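Local coordinates for Nrps/pks (Streptomyces albus, PDB 4OPE), which is a ketosynthase domain of an AT-less type I polyketide synthase linked to oxazolomycin and probably carries out the decarboxylative condensation that extends the growing chain, at residues Glu8-Gly13 with Asp259-Val264; Ala88-Pro93 with Cys575-Ala580; Arg188-Gly193 with Leu248-Ala253. One frame throughout, in Å; residues are numbered along the deposited sequence.

Interaction 1: residues Glu8-Gly13 with Asp259-Val264; sequences EIVIVG and DRVLAV
Strand 9-13 runs antiparallel to 259-264, which enters its strand through what looks like a classic beta bulge. Leu262 and Ala263 together face the single residue Ile11. Leu262 N gives a bond of 2.8 Å to Ile11 O, and Ile11 N gives one of 3.0 Å to Ala263 O. Both run nearly along the C=O axis of the acceptor, with N-H...O angles of 163° and 172°. The backbone of Leu262 is close to helical, as expected at the first position of a classic bulge.

The bulge shapes the packing. It brings the Leu262 side chain to the same side as Ile11, and the two cross at about a right angle. Ile11 CG2 nests against Leu262 CB at 4.1 Å. Leu262 CD2 reaches further along and settles on Gly13 CA, 3.6 Å away. The other face is lined by valines. Val10 is a bump in the shallow hollow between Val261 and Val264. Val10 CB lies 3.9 Å from Val261 CG1, and Val10 CG1 lies 4.1 Å from Val264 CG2. Further on, Val12 CG1 rests against Asp259 CB at 4.0 Å. At the far end the loosely ordered Glu8 lays its carboxylate beside Val264 CG1, while Glu8 OE1 forms a salt bridge with Arg251.

Strand 9-17 sits between strands 263-272 and 242-250 in the large mixed sheet, a placement consistent with the thiolase fold. Helix 251-256 covers the face of Val10 and Val264. On the other face, helix 178-192 packs against Ile9 and helix 356-370 against Ala263.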
ATOM      1  N   GLU A   8      21.253   9.632   8.786  1.00 74.94           N
ATOM      2  CA  GLU A   8      20.850   8.286   8.549  1.00 68.70           C
ATOM      3  C   GLU A   8      19.507   8.093   9.232  1.00 60.94           C
ATOM      4  O   GLU A   8      19.148   8.833  10.150  1.00 61.56           O
ATOM      5  CB  GLU A   8      21.901   7.333   9.124  1.00 75.55           C
ATOM      6  CG  GLU A   8      23.356   7.762   8.892  1.00 83.87           C
ATOM      7  CD  GLU A   8      24.349   6.727   9.403  1.00 87.84           C
ATOM      8  OE1 GLU A   8      24.515   6.650  10.648  1.00 80.15           O
ATOM      9  OE2 GLU A   8      24.948   5.995   8.558  1.00 85.13           O
ATOM     10  N   ILE A   9      18.771   7.089   8.788  1.00 49.72           N
ATOM     11  CA  ILE A   9      17.624   6.668   9.498  1.00 42.31           C
ATOM     12  C   ILE A   9      18.044   5.571  10.429  1.00 40.60           C
ATOM     13  O   ILE A   9      18.867   4.749  10.046  1.00 42.75           O
ATOM     14  CB  ILE A   9      16.615   6.069   8.562  1.00 41.11           C
ATOM     15  CG1 ILE A   9      16.247   7.076   7.481  1.00 42.25           C
ATOM     16  CG2 ILE A   9      15.383   5.640   9.338  1.00 40.14           C
ATOM     17  CD1 ILE A   9      15.754   8.377   8.027  1.00 44.72           C
ATOM     18  N   VAL A  10      17.456   5.542  11.633  1.00 37.52           N
ATOM     19  CA  VAL A  10      17.683   4.479  12.603  1.00 35.19           C
ATOM     20  C   VAL A  10      16.383   3.944  13.162  1.00 32.91           C
ATOM     21  O   VAL A  10      15.346   4.590  13.079  1.00 31.51           O
ATOM     22  CB  VAL A  10      18.513   4.959  13.789  1.00 37.82           C
ATOM     23  CG1 VAL A  10      19.886   5.448  13.316  1.00 39.16           C
ATOM     24  CG2 VAL A  10      17.783   6.055  14.570  1.00 39.36           C
ATOM     25  N   ILE A  11      16.460   2.739  13.698  1.00 31.31           N
ATOM     26  CA  ILE A  11      15.356   2.095  14.321  1.00 31.30           C
ATOM     27  C   ILE A  11      15.540   2.263  15.825  1.00 31.66           C
ATOM     28  O   ILE A  11      16.548   1.859  16.401  1.00 33.16           O
ATOM     29  CB  ILE A  11      15.349   0.579  14.031  1.00 31.42           C
ATOM     30  CG1 ILE A  11      15.020   0.298  12.570  1.00 30.69           C
ATOM     31  CG2 ILE A  11      14.357  -0.179  14.941  1.00 31.41           C
ATOM     32  CD1 ILE A  11      15.168  -1.169  12.222  1.00 29.56           C
ATOM     33  N   VAL A  12      14.526   2.779  16.481  1.00 31.50           N
ATOM     34  CA  VAL A  12      14.639   3.014  17.896  1.00 31.81           C
ATOM     35  C   VAL A  12      13.654   2.233  18.725  1.00 31.16           C
ATOM     36  O   VAL A  12      13.556   2.466  19.884  1.00 31.65           O
ATOM     37  CB  VAL A  12      14.448   4.495  18.218  1.00 31.57           C
ATOM     38  CG1 VAL A  12      15.410   5.334  17.410  1.00 32.39           C
ATOM     39  CG2 VAL A  12      13.000   4.929  17.981  1.00 32.13           C
ATOM     40  N   GLY A  13      12.893   1.334  18.143  1.00 31.79           N
ATOM     41  CA  GLY A  13      12.068   0.425  18.971  1.00 30.59           C
ATOM     42  C   GLY A  13      11.468  -0.640  18.094  1.00 28.25           C
ATOM     43  O   GLY A  13      11.350  -0.457  16.915  1.00 27.88           O
ATOM     44  N   ASP A 259      17.482   8.265  22.564  1.00 52.84           N
ATOM     45  CA  ASP A 259      16.795   6.981  22.354  1.00 50.02           C
ATOM     46  C   ASP A 259      17.821   5.887  22.393  1.00 47.97           C
ATOM     47  O   ASP A 259      18.970   6.112  22.053  1.00 44.21           O
ATOM     48  CB  ASP A 259      16.096   6.896  21.016  1.00 50.56           C
ATOM     49  CG  ASP A 259      15.046   7.928  20.847  1.00 54.70           C
ATOM     50  OD1 ASP A 259      14.132   8.034  21.683  1.00 56.77           O
ATOM     51  OD2 ASP A 259      15.137   8.660  19.854  1.00 59.62           O
ATOM     52  N   ARG A 260      17.401   4.698  22.788  1.00 44.76           N
ATOM     53  CA  ARG A 260      18.212   3.530  22.560  1.00 45.77           C
ATOM     54  C   ARG A 260      18.093   3.191  21.055  1.00 45.16           C
ATOM     55  O   ARG A 260      16.997   3.008  20.540  1.00 46.22           O
ATOM     56  CB  ARG A 260      17.746   2.386  23.465  1.00 47.06           C
ATOM     57  CG  ARG A 260      18.545   1.116  23.335  1.00 52.72           C
ATOM     58  CD  ARG A 260      18.159   0.118  24.412  1.00 62.63           C
ATOM     59  NE  ARG A 260      16.707  -0.109  24.457  1.00 68.28           N
ATOM     60  CZ  ARG A 260      16.110  -1.012  25.228  1.00 70.39           C
ATOM     61  NH1 ARG A 260      16.829  -1.814  26.009  1.00 77.06           N
ATOM     62  NH2 ARG A 260      14.789  -1.136  25.191  1.00 70.14           N
ATOM     63  N   VAL A 261      19.220   3.169  20.349  1.00 43.58           N
ATOM     64  CA  VAL A 261      19.238   2.876  18.914  1.00 40.42           C
ATOM     65  C   VAL A 261      19.459   1.371  18.681  1.00 40.81           C
ATOM     66  O   VAL A 261      20.432   0.791  19.133  1.00 43.90           O
ATOM     67  CB  VAL A 261      20.321   3.718  18.238  1.00 38.38           C
ATOM     68  CG1 VAL A 261      20.474   3.340  16.794  1.00 41.30           C
ATOM     69  CG2 VAL A 261      19.939   5.171  18.293  1.00 37.84           C
ATOM     70  N   LEU A 262      18.557   0.734  17.962  1.00 39.93           N
ATOM     71  CA  LEU A 262      18.636  -0.711  17.751  1.00 38.36           C
ATOM     72  C   LEU A 262      19.446  -1.106  16.543  1.00 39.91           C
ATOM     73  O   LEU A 262      19.955  -2.235  16.468  1.00 41.18           O
ATOM     74  CB  LEU A 262      17.228  -1.275  17.587  1.00 37.66           C
ATOM     75  CG  LEU A 262      16.510  -1.703  18.875  1.00 37.49           C
ATOM     76  CD1 LEU A 262      16.884  -0.825  20.029  1.00 40.45           C
ATOM     77  CD2 LEU A 262      15.019  -1.676  18.738  1.00 36.97           C
ATOM     78  N   ALA A 263      19.527  -0.203  15.571  1.00 39.32           N
ATOM     79  CA  ALA A 263      20.202  -0.483  14.316  1.00 38.02           C
ATOM     80  C   ALA A 263      20.131   0.750  13.435  1.00 38.85           C
ATOM     81  O   ALA A 263      19.187   1.542  13.492  1.00 39.15           O
ATOM     82  CB  ALA A 263      19.548  -1.662  13.603  1.00 37.20           C
ATOM     83  N   VAL A 264      21.142   0.895  12.606  1.00 38.36           N
ATOM     84  CA  VAL A 264      21.155   1.920  11.601  1.00 39.00           C
ATOM     85  C   VAL A 264      20.720   1.261  10.326  1.00 38.91           C
ATOM     86  O   VAL A 264      21.285   0.215   9.930  1.00 39.25           O
ATOM     87  CB  VAL A 264      22.589   2.436  11.380  1.00 40.83           C
ATOM     88  CG1 VAL A 264      22.635   3.439  10.247  1.00 41.05           C
ATOM     89  CG2 VAL A 264      23.125   3.022  12.666  1.00 40.96           C
TER

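Interaction 2: residues Ala88-Pro93 with Cys575-Ala580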
ATOM      1  N   ALA A  88     -15.870  -4.179  17.339  1.00 44.69           N
ATOM      2  CA  ALA A  88     -14.674  -5.013  17.349  1.00 44.49           C
ATOM      3  C   ALA A  88     -14.895  -6.374  16.698  1.00 45.39           C
ATOM      4  O   ALA A  88     -14.053  -6.821  15.906  1.00 44.75           O
ATOM      5  CB  ALA A  88     -14.135  -5.201  18.768  1.00 43.27           C
ATOM      6  N   GLU A  89     -16.009  -7.023  17.033  1.00 47.17           N
ATOM      7  CA  GLU A  89     -16.353  -8.302  16.435  1.00 50.82           C
ATOM      8  C   GLU A  89     -16.405  -8.236  14.904  1.00 45.61           C
ATOM      9  O   GLU A  89     -16.220  -9.258  14.249  1.00 42.15           O
ATOM     10  CB  GLU A  89     -17.729  -8.770  16.891  1.00 58.83           C
ATOM     11  CG  GLU A  89     -17.859  -9.185  18.331  1.00 65.73           C
ATOM     12  CD  GLU A  89     -19.303  -9.488  18.724  1.00 75.22           C
ATOM     13  OE1 GLU A  89     -19.493 -10.048  19.832  1.00 79.84           O
ATOM     14  OE2 GLU A  89     -20.243  -9.169  17.942  1.00 79.51           O
ATOM     15  N   HIS A  90     -16.690  -7.052  14.365  1.00 42.68           N
ATOM     16  CA  HIS A  90     -16.986  -6.894  12.942  1.00 46.10           C
ATOM     17  C   HIS A  90     -15.761  -6.439  12.141  1.00 45.44           C
ATOM     18  O   HIS A  90     -15.834  -6.383  10.909  1.00 46.91           O
ATOM     19  CB  HIS A  90     -18.214  -5.958  12.702  1.00 46.64           C
ATOM     20  CG  HIS A  90     -19.532  -6.612  12.984  1.00 51.15           C
ATOM     21  ND1 HIS A  90     -20.098  -6.640  14.241  1.00 54.75           N
ATOM     22  CD2 HIS A  90     -20.374  -7.305  12.183  1.00 55.01           C
ATOM     23  CE1 HIS A  90     -21.231  -7.317  14.206  1.00 55.66           C
ATOM     24  NE2 HIS A  90     -21.422  -7.732  12.967  1.00 57.88           N
ATOM     25  N   ILE A  91     -14.649  -6.116  12.810  1.00 44.41           N
ATOM     26  CA  ILE A  91     -13.422  -5.875  12.079  1.00 45.26           C
ATOM     27  C   ILE A  91     -12.378  -6.959  12.303  1.00 43.25           C
ATOM     28  O   ILE A  91     -12.358  -7.634  13.328  1.00 37.95           O
ATOM     29  CB  ILE A  91     -12.820  -4.504  12.358  1.00 47.43           C
ATOM     30  CG1 ILE A  91     -12.092  -4.528  13.676  1.00 50.51           C
ATOM     31  CG2 ILE A  91     -13.923  -3.466  12.337  1.00 48.94           C
ATOM     32  CD1 ILE A  91     -11.449  -3.212  14.044  1.00 54.64           C
ATOM     33  N   ASP A  92     -11.525  -7.075  11.283  1.00 43.51           N
ATOM     34  CA  ASP A  92     -10.501  -8.099  11.136  1.00 43.30           C
ATOM     35  C   ASP A  92      -9.552  -8.027  12.304  1.00 41.40           C
ATOM     36  O   ASP A  92      -9.189  -6.943  12.704  1.00 45.07           O
ATOM     37  CB  ASP A  92      -9.717  -7.801   9.854  1.00 44.66           C
ATOM     38  CG  ASP A  92      -8.931  -8.981   9.351  1.00 46.18           C
ATOM     39  OD1 ASP A  92      -8.107  -9.546  10.111  1.00 43.77           O
ATOM     40  OD2 ASP A  92      -9.132  -9.324   8.164  1.00 46.40           O
ATOM     41  N   PRO A  93      -9.112  -9.178  12.837  1.00 38.53           N
ATOM     42  CA  PRO A  93      -8.161  -9.173  13.928  1.00 38.03           C
ATOM     43  C   PRO A  93      -6.819  -8.558  13.576  1.00 39.09           C
ATOM     44  O   PRO A  93      -6.091  -8.165  14.448  1.00 43.01           O
ATOM     45  CB  PRO A  93      -8.009 -10.666  14.266  1.00 37.55           C
ATOM     46  CG  PRO A  93      -8.569 -11.392  13.141  1.00 36.21           C
ATOM     47  CD  PRO A  93      -9.646 -10.520  12.617  1.00 37.22           C
ATOM     48  N   CYS A 575     -13.471 -11.099  20.834  1.00 44.92           N
ATOM     49  CA  CYS A 575     -14.209 -10.381  19.797  1.00 45.92           C
ATOM     50  C   CYS A 575     -14.093 -11.196  18.513  1.00 45.40           C
ATOM     51  O   CYS A 575     -13.113 -11.120  17.746  1.00 42.48           O
ATOM     52  CB  CYS A 575     -13.676  -8.953  19.593  1.00 47.14           C
ATOM     53  SG  CYS A 575     -13.538  -7.999  21.131  1.00 51.38           S
ATOM     54  N   TRP A 576     -15.079 -12.058  18.330  1.00 46.95           N
ATOM     55  CA  TRP A 576     -15.113 -12.926  17.173  1.00 47.85           C
ATOM     56  C   TRP A 576     -16.554 -12.958  16.768  1.00 48.24           C
ATOM     57  O   TRP A 576     -17.422 -13.071  17.629  1.00 49.35           O
ATOM     58  CB  TRP A 576     -14.579 -14.317  17.504  1.00 48.15           C
ATOM     59  CG  TRP A 576     -13.978 -15.043  16.305  1.00 50.44           C
ATOM     60  CD1 TRP A 576     -14.516 -16.098  15.648  1.00 51.52           C
ATOM     61  CD2 TRP A 576     -12.730 -14.757  15.641  1.00 49.91           C
ATOM     62  NE1 TRP A 576     -13.687 -16.509  14.638  1.00 50.59           N
ATOM     63  CE2 TRP A 576     -12.587 -15.703  14.599  1.00 47.87           C
ATOM     64  CE3 TRP A 576     -11.724 -13.801  15.826  1.00 49.27           C
ATOM     65  CZ2 TRP A 576     -11.481 -15.735  13.751  1.00 45.39           C
ATOM     66  CZ3 TRP A 576     -10.612 -13.826  14.964  1.00 48.62           C
ATOM     67  CH2 TRP A 576     -10.506 -14.794  13.942  1.00 46.45           C
ATOM     68  N   LEU A 577     -16.818 -12.795  15.476  1.00 49.03           N
ATOM     69  CA  LEU A 577     -18.189 -12.768  15.030  1.00 51.73           C
ATOM     70  C   LEU A 577     -18.810 -14.088  15.504  1.00 54.32           C
ATOM     71  O   LEU A 577     -18.117 -15.096  15.599  1.00 59.38           O
ATOM     72  CB  LEU A 577     -18.270 -12.596  13.516  1.00 50.79           C
ATOM     73  CG  LEU A 577     -19.645 -12.196  12.969  1.00 50.37           C
ATOM     74  CD1 LEU A 577     -19.984 -10.735  13.246  1.00 49.83           C
ATOM     75  CD2 LEU A 577     -19.735 -12.469  11.479  1.00 49.35           C
ATOM     76  N   PRO A 578     -20.082 -14.072  15.913  1.00 58.19           N
ATOM     77  CA  PRO A 578     -20.689 -15.359  16.298  1.00 57.95           C
ATOM     78  C   PRO A 578     -20.922 -16.254  15.108  1.00 57.01           C
ATOM     79  O   PRO A 578     -20.799 -17.480  15.224  1.00 52.95           O
ATOM     80  CB  PRO A 578     -22.005 -14.937  16.916  1.00 59.16           C
ATOM     81  CG  PRO A 578     -21.688 -13.597  17.506  1.00 60.16           C
ATOM     82  CD  PRO A 578     -20.862 -12.936  16.437  1.00 59.38           C
ATOM     83  N   ALA A 579     -21.223 -15.628  13.964  1.00 58.58           N
ATOM     84  CA  ALA A 579     -21.369 -16.350  12.687  1.00 57.78           C
ATOM     85  C   ALA A 579     -20.091 -17.095  12.219  1.00 61.01           C
ATOM     86  O   ALA A 579     -20.174 -18.040  11.417  1.00 58.67           O
ATOM     87  CB  ALA A 579     -21.844 -15.401  11.616  1.00 54.78           C
ATOM     88  N   ALA A 580     -18.919 -16.681  12.711  1.00 61.95           N
ATOM     89  CA  ALA A 580     -17.680 -17.379  12.351  1.00 66.24           C
ATOM     90  C   ALA A 580     -17.576 -18.777  12.933  1.00 68.08           C
ATOM     91  O   ALA A 580     -16.729 -19.546  12.504  1.00 69.20           O
ATOM     92  CB  ALA A 580     -16.459 -16.578  12.761  1.00 67.75           C
TER
HETATM   93  O   HOH W   1     -17.496 -12.016  20.513  1.00 45.70           O
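The His90 ring has the methyl CD1 of Leu577 over one face, 3.7 Å from the ring centroid and 25° off its normal, a CH-pi contact. The methyl is offset toward the NE2 side of the ring. Leu577 CG is anti to the backbone N (chi1 -165°), which brings the branch to the imidazole. His90 ND1 bonds to Val86 O one turn back in its own helix, so the rotation of the ring is set. The Trp576 indole meets Pro93 obliquely, with CZ3 3.7 Å from Pro93 CG. Tyr132 adds an edge-to-face ring contact to the same indole.

Cys575 and Trp576 close a stretch resembling the YPFxRxxYW motif of modular synthases, here with a cysteine before the tryptophan. Consistent with the linker of those enzymes, it folds back on the ketosynthase. It lies across the end of helix 85-90 and the start of helix 93-108, where Asp92 is the N-cap and bonds through OD1 to Gln94 N.

Elsewhere the contact is mostly apolar. Ala88 CB touches Cys575 SG at 3.7 Å. Tyr132 OH is hydrogen-bonded both to Glu89 O and to Leu577 N, so one hydroxyl ties the two backbones together.

Glu89 extends beyond CG alongside the linker backbone, and its OE1 also bonds to Gln85 NE2. A water completes the join: it donates to Glu89 OE1 at 2.9 Å and accepts from Trp576 N at 3.3 Å.

Interaction 3: residues Arg188-Gly193 with Leu248-Ala253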
ATOM      1  N   ARG A 188      11.899   6.527   3.134  1.00 41.99           N
ATOM      2  CA  ARG A 188      11.976   7.602   2.162  1.00 47.00           C
ATOM      3  C   ARG A 188      11.047   8.734   2.533  1.00 47.31           C
ATOM      4  O   ARG A 188      11.316   9.865   2.209  1.00 47.21           O
ATOM      5  CB  ARG A 188      11.715   7.116   0.747  1.00 53.36           C
ATOM      6  CG  ARG A 188      12.790   6.137   0.242  1.00 61.85           C
ATOM      7  CD  ARG A 188      14.037   6.822  -0.336  1.00 69.84           C
ATOM      8  NE  ARG A 188      14.368   6.322  -1.680  1.00 76.49           N
ATOM      9  CZ  ARG A 188      15.219   5.329  -1.955  1.00 79.69           C
ATOM     10  NH1 ARG A 188      15.859   4.644  -0.998  1.00 86.62           N
ATOM     11  NH2 ARG A 188      15.422   4.993  -3.217  1.00 81.19           N
ATOM     12  N   ALA A 189       9.967   8.445   3.253  1.00 46.23           N
ATOM     13  CA  ALA A 189       9.075   9.511   3.721  1.00 42.56           C
ATOM     14  C   ALA A 189       9.832  10.391   4.655  1.00 41.14           C
ATOM     15  O   ALA A 189       9.708  11.599   4.605  1.00 44.54           O
ATOM     16  CB  ALA A 189       7.878   8.931   4.449  1.00 42.35           C
ATOM     17  N   ILE A 190      10.625   9.788   5.523  1.00 38.40           N
ATOM     18  CA  ILE A 190      11.394  10.580   6.465  1.00 38.05           C
ATOM     19  C   ILE A 190      12.448  11.433   5.724  1.00 39.27           C
ATOM     20  O   ILE A 190      12.477  12.596   5.924  1.00 37.89           O
ATOM     21  CB  ILE A 190      12.006   9.717   7.575  1.00 37.03           C
ATOM     22  CG1 ILE A 190      10.884   9.124   8.450  1.00 36.81           C
ATOM     23  CG2 ILE A 190      12.959  10.550   8.410  1.00 37.99           C
ATOM     24  CD1 ILE A 190      11.328   8.038   9.406  1.00 35.84           C
ATOM     25  N   ARG A 191      13.272  10.844   4.859  1.00 43.11           N
ATOM     26  CA  ARG A 191      14.239  11.599   4.051  1.00 45.60           C
ATOM     27  C   ARG A 191      13.588  12.703   3.246  1.00 47.30           C
ATOM     28  O   ARG A 191      14.094  13.799   3.204  1.00 55.42           O
ATOM     29  CB  ARG A 191      15.034  10.691   3.101  1.00 47.87           C
ATOM     30  CG  ARG A 191      16.027   9.790   3.809  1.00 52.45           C
ATOM     31  CD  ARG A 191      16.971   9.061   2.866  1.00 59.57           C
ATOM     32  NE  ARG A 191      16.410   7.778   2.402  1.00 70.12           N
ATOM     33  CZ  ARG A 191      16.657   6.558   2.933  1.00 84.06           C
ATOM     34  NH1 ARG A 191      16.086   5.472   2.392  1.00 91.11           N
ATOM     35  NH2 ARG A 191      17.463   6.378   3.993  1.00 79.45           N
ATOM     36  N   ASP A 192      12.443  12.449   2.649  1.00 47.90           N
ATOM     37  CA  ASP A 192      11.841  13.406   1.765  1.00 50.71           C
ATOM     38  C   ASP A 192      11.039  14.462   2.512  1.00 50.01           C
ATOM     39  O   ASP A 192      10.568  15.419   1.919  1.00 51.86           O
ATOM     40  CB  ASP A 192      10.949  12.699   0.757  1.00 56.42           C
ATOM     41  CG  ASP A 192      11.739  11.969  -0.335  1.00 63.67           C
ATOM     42  OD1 ASP A 192      12.718  11.210  -0.071  1.00 68.51           O
ATOM     43  OD2 ASP A 192      11.344  12.155  -1.496  1.00 77.20           O
ATOM     44  N   GLY A 193      10.848  14.296   3.805  1.00 48.03           N
ATOM     45  CA  GLY A 193      10.107  15.293   4.563  1.00 47.53           C
ATOM     46  C   GLY A 193       8.617  15.070   4.769  1.00 46.12           C
ATOM     47  O   GLY A 193       7.969  15.915   5.344  1.00 47.79           O
ATOM     48  N   LEU A 248      10.913   4.432  13.518  1.00 32.22           N
ATOM     49  CA  LEU A 248      12.012   5.014  12.755  1.00 35.17           C
ATOM     50  C   LEU A 248      12.187   6.518  12.995  1.00 37.09           C
ATOM     51  O   LEU A 248      11.225   7.231  13.295  1.00 39.32           O
ATOM     52  CB  LEU A 248      11.767   4.759  11.280  1.00 36.27           C
ATOM     53  CG  LEU A 248      11.577   3.288  10.894  1.00 36.51           C
ATOM     54  CD1 LEU A 248      10.863   3.168   9.556  1.00 36.60           C
ATOM     55  CD2 LEU A 248      12.921   2.588  10.829  1.00 37.95           C
ATOM     56  N   LYS A 249      13.420   6.978  12.851  1.00 37.81           N
ATOM     57  CA  LYS A 249      13.844   8.324  13.275  1.00 40.41           C
ATOM     58  C   LYS A 249      15.137   8.675  12.541  1.00 41.08           C
ATOM     59  O   LYS A 249      15.912   7.778  12.231  1.00 39.07           O
ATOM     60  CB  LYS A 249      14.194   8.283  14.759  1.00 44.02           C
ATOM     61  CG  LYS A 249      13.607   9.345  15.661  1.00 46.66           C
ATOM     62  CD  LYS A 249      13.359   8.757  17.031  1.00 49.06           C
ATOM     63  CE  LYS A 249      12.555   9.684  17.943  1.00 54.47           C
ATOM     64  NZ  LYS A 249      11.690   8.885  18.882  1.00 54.92           N
ATOM     65  N   ARG A 250      15.391   9.955  12.296  1.00 43.23           N
ATOM     66  CA  ARG A 250      16.733  10.405  11.918  1.00 45.21           C
ATOM     67  C   ARG A 250      17.711  10.195  13.050  1.00 48.02           C
ATOM     68  O   ARG A 250      17.354  10.435  14.214  1.00 49.02           O
ATOM     69  CB  ARG A 250      16.734  11.873  11.566  1.00 46.05           C
ATOM     70  CG  ARG A 250      16.148  12.144  10.213  1.00 49.64           C
ATOM     71  CD  ARG A 250      16.309  13.590   9.876  1.00 54.89           C
ATOM     72  NE  ARG A 250      15.527  14.016   8.722  1.00 58.46           N
ATOM     73  CZ  ARG A 250      15.895  13.832   7.456  1.00 61.59           C
ATOM     74  NH1 ARG A 250      17.024  13.174   7.151  1.00 58.56           N
ATOM     75  NH2 ARG A 250      15.112  14.302   6.486  1.00 63.77           N
ATOM     76  N   ARG A 251      18.940   9.758  12.734  1.00 51.35           N
ATOM     77  CA  ARG A 251      19.946   9.554  13.789  1.00 56.81           C
ATOM     78  C   ARG A 251      20.071  10.769  14.710  1.00 56.21           C
ATOM     79  O   ARG A 251      20.064  10.625  15.935  1.00 54.26           O
ATOM     80  CB  ARG A 251      21.334   9.238  13.241  1.00 62.31           C
ATOM     81  CG  ARG A 251      22.182   8.514  14.291  1.00 67.92           C
ATOM     82  CD  ARG A 251      23.680   8.771  14.229  1.00 77.98           C
ATOM     83  NE  ARG A 251      24.446   7.809  13.419  1.00 87.11           N
ATOM     84  CZ  ARG A 251      24.770   6.553  13.773  1.00 89.69           C
ATOM     85  NH1 ARG A 251      25.497   5.827  12.921  1.00 83.03           N
ATOM     86  NH2 ARG A 251      24.370   5.997  14.941  1.00 86.74           N
ATOM     87  N   SER A 252      20.162  11.955  14.107  1.00 52.76           N
ATOM     88  CA  SER A 252      20.270  13.187  14.856  1.00 52.04           C
ATOM     89  C   SER A 252      19.127  13.333  15.846  1.00 51.64           C
ATOM     90  O   SER A 252      19.338  13.748  16.981  1.00 59.02           O
ATOM     91  CB  SER A 252      20.302  14.388  13.924  1.00 52.85           C
ATOM     92  OG  SER A 252      19.214  14.364  13.016  1.00 55.72           O
ATOM     93  N   ALA A 253      17.914  12.986  15.465  1.00 47.66           N
ATOM     94  CA  ALA A 253      16.833  13.143  16.419  1.00 46.34           C
ATOM     95  C   ALA A 253      16.931  12.111  17.533  1.00 46.44           C
ATOM     96  O   ALA A 253      16.660  12.434  18.674  1.00 46.50           O
ATOM     97  CB  ALA A 253      15.480  13.124  15.739  1.00 45.08           C
TER
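Helix 188-192 runs nearly along strand 248-250, their axes 9.1 Å apart at closest approach and inclined by 27°. Ile190 fills much of the gap. Its CG1 is anti to the carbonyl carbon, and the chain crosses Leu248 at about a right angle. The tip, Ile190 CD1, rests on Leu248 CB at 3.8 Å. The second branch points along the strand, and Ile190 CG2 lies 4.0 Å from Arg250 CG.

Arg250 is extended from CG to NE and slides past Ile190 in the opposite direction. This carries its guanidinium to the end of the helix, with Ile190 CG2 over one face near the rim. Arg250 NH2 makes a weak bond to Arg191 O, 3.5 Å long and bent to 136° at the hydrogen. Arg250 NH2 is also 3.2 Å from Ile190 O, but the angle there is poor. Ile190 O instead accepts from Gly193 N at 3.2 Å, within a Schellman motif. A positive group beside these terminal carbonyls would probably be favoured by the helix dipole. An alanine at Arg250 would lose the aliphatic cover along Ile190 CG2 and the guanidinium at the helix end, and would probably loosen the contact there.

Arg250 is also the N-cap residue of helix 251-256, so the strand turns directly into a helix. The outward side of helix 178-192 belongs to the dimer interface. There Arg188 pairs with Asp194 of the second subunit, and Asp192 with Arg188 of that subunit. Ile190 and Leu248 form part of the helix-on-sheet packing of the thiolase fold, whose layers alternate between helices and sheet.

From the N terminus the chain supplies 8-13, then 88-93, then 188-193. Interaction 3 is the first to close, when 248-253 returns to 188-193. Interaction 1 closes soon after, at 259-264, so interaction 3 is nested in its loop. Interaction 2 closes last, near the C terminus, at 575-580. Its loop also encloses interaction 3 but crosses that of interaction 1. Interactions 1 and 3 touch through the neighbouring strands 9-17 and 242-250 and tie the sheet to its helices. Interaction 2 lies on the opposite side of the chain's centre, about 36 Å from interaction 1 between centres, and fastens the C-terminal linker to the ketosynthase.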